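Side-chain contacts in ABC transporter, substrate binding protein (Agrobacterium tumefaciens, PDB 3C9H), which probably captures a solute in the periplasm and delivers it to an ABC transporter for import, and binds a magnesium ion: residues L36-S41 and R278-F283; E52-A57 and I61-E66. One frame throughout, in Å; residues are numbered along the deposited sequence.

In the fold
Both contacts lie in the core of one lobe of the solute-binding fold, their centres about 9 Å apart, and both pack a helix onto neighbouring parallel strands. Contact 1 closes a long loop of chain, bringing helix 274-285 to strand 35-40; contact 2 is nested inside that loop and is local, folding helix 44-57 back on strand 62-67, the next strand of the same beta-alpha-beta unit. Backbone hydrogen bonding of Leu36 with His64 joins the two strands, and Phe54 and Tyr280 meet edge-to-face between the two helices. Contact 1 is wholly apolar across its segments, whereas contact 2, where the helix's last turns meet the start of strand 62-67, adds an amide hydrogen bond to its hydrocarbon packing.

Contact 1: L36-S41 and R278-F283; sequences LVVYSS and RRYLEF. With MG (magnesium ion), chain C.
Tyr280 turns its ring away from its own backbone N (chi1 -164°) and out from helix 274-285 to the side chains of Leu36 and Val38, two residues apart on strand 35-40. Val38 holds CG2 beside its own backbone N, since CG1 takes the anti place at chi1 179°, and it is CG2 that lies over one face of the tyrosine ring. This methyl sits 4.2 Å from the ring centroid and 19° off the normal, a CH-pi contact displaced toward the rim; its nearest ring atom is Tyr280 CE2, at 4.0 Å. Leu36 meets the other half of the ring, near its root. There the CD2 methyl comes in obliquely and reaches Tyr280 CD1 at 3.3 Å, a tight approach for two carbons, with Tyr280 CG next at 3.6 Å. Both aliphatic side chains run at about a right angle to that of Tyr280.

The same ring meets Phe54 edge-to-face and also touches Phe90 and Phe284, so an aromatic cluster gathers where helices 44-57 and 274-285 come together on the strands. Farther along, the strand gives way to the loop at Ser41, whose backbone O binds the magnesium ion at 2.3 Å, beside a water and Asp43 OD1. No hydrogen bond passes between 36-41 and 278-283. Their attachment therefore rests on dispersion and shape, with one aromatic ring spanning two aliphatic residues of strand 35-40, short of Ser41 and the metal.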
loop_
_atom_site.group_PDB
_atom_site.type_symbol
_atom_site.label_atom_id
_atom_site.label_comp_id
_atom_site.label_asym_id
_atom_site.label_seq_id
_atom_site.Cartn_x
_atom_site.Cartn_y
_atom_site.Cartn_z
ATOM N N LEU A 36 -4.440 21.716 -7.031
ATOM C CA LEU A 36 -4.520 20.672 -6.000
ATOM C C LEU A 36 -3.139 20.071 -5.771
ATOM O O LEU A 36 -2.459 19.633 -6.713
ATOM C CB LEU A 36 -5.482 19.564 -6.452
ATOM C CG LEU A 36 -5.554 18.314 -5.584
ATOM C CD1 LEU A 36 -6.338 18.607 -4.268
ATOM C CD2 LEU A 36 -6.135 17.169 -6.371
ATOM N N VAL A 37 -2.718 20.036 -4.523
ATOM C CA VAL A 37 -1.463 19.419 -4.171
ATOM C C VAL A 37 -1.757 18.088 -3.460
ATOM O O VAL A 37 -2.484 18.058 -2.470
ATOM C CB VAL A 37 -0.588 20.313 -3.292
ATOM C CG1 VAL A 37 0.673 19.577 -2.892
ATOM C CG2 VAL A 37 -0.224 21.633 -4.067
ATOM N N VAL A 38 -1.168 17.014 -3.967
ATOM C CA VAL A 38 -1.366 15.652 -3.429
ATOM C C VAL A 38 -0.024 15.069 -2.983
ATOM O O VAL A 38 0.930 15.058 -3.761
ATOM C CB VAL A 38 -2.026 14.723 -4.520
ATOM C CG1 VAL A 38 -2.212 13.296 -4.005
ATOM C CG2 VAL A 38 -3.341 15.337 -5.062
ATOM N N TYR A 39 0.083 14.607 -1.734
ATOM C CA TYR A 39 1.165 13.689 -1.344
ATOM C C TYR A 39 0.624 12.265 -1.321
ATOM O O TYR A 39 -0.287 11.960 -0.546
ATOM C CB TYR A 39 1.763 13.989 0.018
ATOM C CG TYR A 39 2.286 15.398 0.211
ATOM C CD1 TYR A 39 2.480 16.267 -0.861
ATOM C CD2 TYR A 39 2.587 15.857 1.510
ATOM C CE1 TYR A 39 2.958 17.563 -0.634
ATOM C CE2 TYR A 39 3.025 17.111 1.733
ATOM C CZ TYR A 39 3.229 17.968 0.660
ATOM O OH TYR A 39 3.691 19.239 0.919
ATOM N N SER A 40 1.182 11.410 -2.166
ATOM C CA SER A 40 0.677 10.040 -2.369
ATOM C C SER A 40 1.756 9.003 -2.561
ATOM O O SER A 40 2.829 9.257 -3.096
ATOM C CB SER A 40 -0.287 10.026 -3.539
ATOM O OG SER A 40 -0.708 8.725 -3.893
ATOM N N SER A 41 1.490 7.804 -2.078
ATOM C CA SER A 41 2.414 6.717 -2.267
ATOM C C SER A 41 2.035 5.869 -3.470
ATOM O O SER A 41 2.756 4.942 -3.782
ATOM C CB SER A 41 2.515 5.852 -1.021
ATOM O OG SER A 41 1.312 5.122 -0.768
ATOM N N ARG A 278 -10.899 17.827 -0.533
ATOM C CA ARG A 278 -12.149 17.113 -0.333
ATOM C C ARG A 278 -12.800 16.710 -1.651
ATOM O O ARG A 278 -13.448 15.644 -1.737
ATOM C CB ARG A 278 -13.146 17.940 0.461
ATOM C CG ARG A 278 -12.901 17.894 1.902
ATOM C CD ARG A 278 -13.933 18.610 2.670
ATOM N NE ARG A 278 -13.271 19.158 3.825
ATOM C CZ ARG A 278 -12.893 20.419 3.968
ATOM N NH1 ARG A 278 -13.205 21.355 3.111
ATOM N NH2 ARG A 278 -12.272 20.743 5.058
ATOM N N ARG A 279 -12.646 17.551 -2.663
ATOM C CA ARG A 279 -13.186 17.233 -3.993
ATOM C C ARG A 279 -12.526 15.983 -4.569
ATOM O O ARG A 279 -13.193 15.123 -5.155
ATOM C CB ARG A 279 -12.993 18.390 -4.990
ATOM C CG ARG A 279 -14.124 18.380 -6.025
ATOM C CD ARG A 279 -13.951 19.363 -7.138
ATOM N NE ARG A 279 -14.001 20.730 -6.655
ATOM C CZ ARG A 279 -13.902 21.810 -7.426
ATOM N NH1 ARG A 279 -13.720 21.702 -8.740
ATOM N NH2 ARG A 279 -13.943 23.018 -6.864
ATOM N N TYR A 280 -11.208 15.923 -4.442
ATOM C CA TYR A 280 -10.421 14.781 -4.893
ATOM C C TYR A 280 -10.787 13.519 -4.079
ATOM O O TYR A 280 -11.033 12.437 -4.636
ATOM C CB TYR A 280 -8.957 15.116 -4.713
ATOM C CG TYR A 280 -7.982 14.252 -5.448
ATOM C CD1 TYR A 280 -7.783 14.397 -6.822
ATOM C CD2 TYR A 280 -7.192 13.338 -4.767
ATOM C CE1 TYR A 280 -6.825 13.620 -7.510
ATOM C CE2 TYR A 280 -6.223 12.562 -5.451
ATOM C CZ TYR A 280 -6.056 12.718 -6.814
ATOM O OH TYR A 280 -5.113 11.949 -7.482
ATOM N N LEU A 281 -10.849 13.668 -2.761
ATOM C CA LEU A 281 -11.328 12.562 -1.910
ATOM C C LEU A 281 -12.706 12.058 -2.324
ATOM O O LEU A 281 -12.927 10.856 -2.502
ATOM C CB LEU A 281 -11.331 13.005 -0.443
ATOM C CG LEU A 281 -11.851 12.017 0.575
ATOM C CD1 LEU A 281 -11.166 10.607 0.449
ATOM C CD2 LEU A 281 -11.724 12.605 1.981
ATOM N N GLU A 282 -13.649 12.973 -2.506
ATOM C CA GLU A 282 -14.960 12.605 -3.010
ATOM C C GLU A 282 -14.849 11.826 -4.335
ATOM O O GLU A 282 -15.540 10.816 -4.518
ATOM C CB GLU A 282 -15.813 13.859 -3.212
ATOM C CG GLU A 282 -17.282 13.602 -3.388
ATOM C CD GLU A 282 -18.090 14.842 -3.079
ATOM O OE1 GLU A 282 -17.860 15.843 -3.796
ATOM O OE2 GLU A 282 -18.908 14.822 -2.111
ATOM N N PHE A 283 -13.982 12.273 -5.244
ATOM C CA PHE A 283 -13.805 11.557 -6.495
ATOM C C PHE A 283 -13.274 10.123 -6.278
ATOM O O PHE A 283 -13.791 9.168 -6.860
ATOM C CB PHE A 283 -12.929 12.333 -7.480
ATOM C CG PHE A 283 -12.691 11.589 -8.763
ATOM C CD1 PHE A 283 -13.618 11.645 -9.800
ATOM C CD2 PHE A 283 -11.587 10.774 -8.897
ATOM C CE1 PHE A 283 -13.404 10.913 -10.969
ATOM C CE2 PHE A 283 -11.366 10.026 -10.070
ATOM C CZ PHE A 283 -12.270 10.086 -11.094
HETATM MG MG MG C . 4.670 3.772 -4.131
HETATM O O HOH W 1 5.998 5.572 -4.568
#

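Contact 2: E52-A57 and I61-E66; sequences EGFQKA and IAVHYE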
loop_
_atom_site.group_PDB
_atom_site.type_symbol
_atom_site.label_atom_id
_atom_site.label_comp_id
_atom_site.label_asym_id
_atom_site.label_seq_id
_atom_site.Cartn_x
_atom_site.Cartn_y
_atom_site.Cartn_z
ATOM N N GLU A 52 -6.540 11.817 -14.425
ATOM C CA GLU A 52 -7.259 12.181 -15.652
ATOM C C GLU A 52 -8.769 12.207 -15.427
ATOM O O GLU A 52 -9.444 13.122 -15.889
ATOM C CB GLU A 52 -6.894 11.228 -16.783
ATOM C CG GLU A 52 -5.459 11.454 -17.272
ATOM C CD GLU A 52 -4.943 10.376 -18.231
ATOM O OE1 GLU A 52 -5.613 9.318 -18.395
ATOM O OE2 GLU A 52 -3.830 10.587 -18.784
ATOM N N GLY A 53 -9.298 11.219 -14.711
ATOM C CA GLY A 53 -10.732 11.163 -14.418
ATOM C C GLY A 53 -11.202 12.354 -13.601
ATOM O O GLY A 53 -12.216 12.990 -13.910
ATOM N N PHE A 54 -10.438 12.670 -12.570
ATOM C CA PHE A 54 -10.692 13.834 -11.746
ATOM C C PHE A 54 -10.708 15.112 -12.575
ATOM O O PHE A 54 -11.606 15.933 -12.425
ATOM C CB PHE A 54 -9.644 13.928 -10.625
ATOM C CG PHE A 54 -9.779 15.170 -9.782
ATOM C CD1 PHE A 54 -10.783 15.254 -8.819
ATOM C CD2 PHE A 54 -8.938 16.266 -9.983
ATOM C CE1 PHE A 54 -10.923 16.421 -8.043
ATOM C CE2 PHE A 54 -9.086 17.433 -9.224
ATOM C CZ PHE A 54 -10.057 17.499 -8.252
ATOM N N GLN A 55 -9.702 15.281 -13.429
ATOM C CA GLN A 55 -9.554 16.483 -14.244
ATOM C C GLN A 55 -10.664 16.635 -15.293
ATOM O O GLN A 55 -11.150 17.733 -15.486
ATOM C CB GLN A 55 -8.185 16.541 -14.924
ATOM C CG GLN A 55 -7.049 16.838 -13.958
ATOM C CD GLN A 55 -5.854 17.388 -14.634
ATOM O OE1 GLN A 55 -5.307 16.767 -15.545
ATOM N NE2 GLN A 55 -5.424 18.561 -14.205
ATOM N N LYS A 56 -11.063 15.544 -15.937
ATOM C CA LYS A 56 -12.228 15.548 -16.845
ATOM C C LYS A 56 -13.507 15.987 -16.127
ATOM O O LYS A 56 -14.316 16.712 -16.706
ATOM C CB LYS A 56 -12.465 14.166 -17.441
ATOM C CG LYS A 56 -11.471 13.751 -18.497
ATOM C CD LYS A 56 -11.683 12.306 -18.827
ATOM C CE LYS A 56 -10.616 11.788 -19.733
ATOM N NZ LYS A 56 -10.819 10.317 -19.900
ATOM N N ALA A 57 -13.687 15.545 -14.881
ATOM C CA ALA A 57 -14.820 15.986 -14.048
ATOM C C ALA A 57 -14.654 17.446 -13.620
ATOM O O ALA A 57 -15.634 18.131 -13.370
ATOM C CB ALA A 57 -14.968 15.082 -12.813
ATOM N N ILE A 61 -9.175 22.600 -12.715
ATOM C CA ILE A 61 -8.236 22.293 -11.630
ATOM C C ILE A 61 -6.939 21.679 -12.112
ATOM O O ILE A 61 -6.957 20.608 -12.709
ATOM C CB ILE A 61 -8.879 21.350 -10.562
ATOM C CG1 ILE A 61 -10.198 21.954 -10.040
ATOM C CG2 ILE A 61 -7.888 21.114 -9.409
ATOM C CD1 ILE A 61 -10.030 23.369 -9.460
ATOM N N ALA A 62 -5.821 22.340 -11.812
ATOM C CA ALA A 62 -4.494 21.784 -12.010
ATOM C C ALA A 62 -4.201 20.800 -10.868
ATOM O O ALA A 62 -4.739 20.970 -9.771
ATOM C CB ALA A 62 -3.441 22.897 -12.040
ATOM N N VAL A 63 -3.396 19.771 -11.142
ATOM C CA VAL A 63 -3.031 18.761 -10.127
ATOM C C VAL A 63 -1.518 18.655 -10.018
ATOM O O VAL A 63 -0.826 18.335 -10.980
ATOM C CB VAL A 63 -3.623 17.373 -10.444
ATOM C CG1 VAL A 63 -3.199 16.341 -9.403
ATOM C CG2 VAL A 63 -5.137 17.452 -10.537
ATOM N N HIS A 64 -1.019 18.938 -8.825
ATOM C CA HIS A 64 0.374 18.803 -8.471
ATOM C C HIS A 64 0.540 17.525 -7.628
ATOM O O HIS A 64 0.207 17.486 -6.420
ATOM C CB HIS A 64 0.783 20.056 -7.702
ATOM C CG HIS A 64 2.223 20.103 -7.317
ATOM N ND1 HIS A 64 2.812 19.160 -6.506
ATOM C CD2 HIS A 64 3.176 21.025 -7.568
ATOM C CE1 HIS A 64 4.080 19.479 -6.315
ATOM N NE2 HIS A 64 4.320 20.614 -6.938
ATOM N N TYR A 65 1.026 16.471 -8.276
ATOM C CA TYR A 65 1.043 15.139 -7.705
ATOM C C TYR A 65 2.442 14.772 -7.290
ATOM O O TYR A 65 3.321 14.669 -8.137
ATOM C CB TYR A 65 0.514 14.103 -8.723
ATOM C CG TYR A 65 0.306 12.721 -8.156
ATOM C CD1 TYR A 65 -0.917 12.361 -7.558
ATOM C CD2 TYR A 65 1.323 11.740 -8.216
ATOM C CE1 TYR A 65 -1.138 11.057 -7.061
ATOM C CE2 TYR A 65 1.105 10.443 -7.702
ATOM C CZ TYR A 65 -0.128 10.118 -7.122
ATOM O OH TYR A 65 -0.349 8.828 -6.606
ATOM N N GLU A 66 2.636 14.564 -5.988
ATOM C CA GLU A 66 3.910 14.126 -5.439
ATOM C C GLU A 66 3.856 12.685 -4.951
ATOM O O GLU A 66 3.165 12.346 -3.983
ATOM C CB GLU A 66 4.378 15.051 -4.295
ATOM C CG GLU A 66 4.344 16.514 -4.647
ATOM C CD GLU A 66 5.438 17.344 -3.961
ATOM O OE1 GLU A 66 6.416 16.775 -3.410
ATOM O OE2 GLU A 66 5.318 18.590 -4.002
#
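Gln55 and Phe54, consecutive on helix 44-57, meet the start of strand 62-67 in two different ways. The polar grip is Gln55 NE2 to Ile61 O, 3.0 Å long with an N-H...O angle of 152°. The donor lies in the carbonyl plane of Ile61, while the oxygen is tilted somewhat out of the amide plane of Gln55. Beside this bond the glutamine also packs on hydrocarbon: its CG is 4.0 Å from Val63 CG2, the methyl that stands 3.8 Å from Gln55 NE2. Phe54 supplies the apolar half. Ile61 CG2 comes to the edge of the phenyl ring, near its plane, at 3.9 Å from Phe54 CE2; Val63 CG2 approaches the neighbouring Phe54 CD2 obliquely at 4.0 Å. One valine methyl thus touches both the amide chain and the ring.

Torsions direct these groups. In Phe54 the first torsion places CG opposite the backbone N, which carries the ring to the strand, whereas Gln55, with CG beside its backbone N (chi1 -72°), starts off along the helix flank, and its extended chain then brings the amide end to Ile61 O.

In the next shell, Phe54 also packs against Leu36 and Phe283, and Ile61 touches Leu276 and Arg279 of helix 274-285. Gln55 NE2 gives a second hydrogen bond to Phe24 O, so its amide joins the helix to strand 20-24 as well. The segments 52-57 and 62-66 run nearly antiparallel, at 158°, as the return of a beta-alpha-beta crossover requires. Around this turn, a buried amide bonded to two backbone carbonyls adds directional bonds to otherwise nonpolar packing, and so ties the last turns of the helix to the residue leading into strand 62-67 and to the end of strand 20-24.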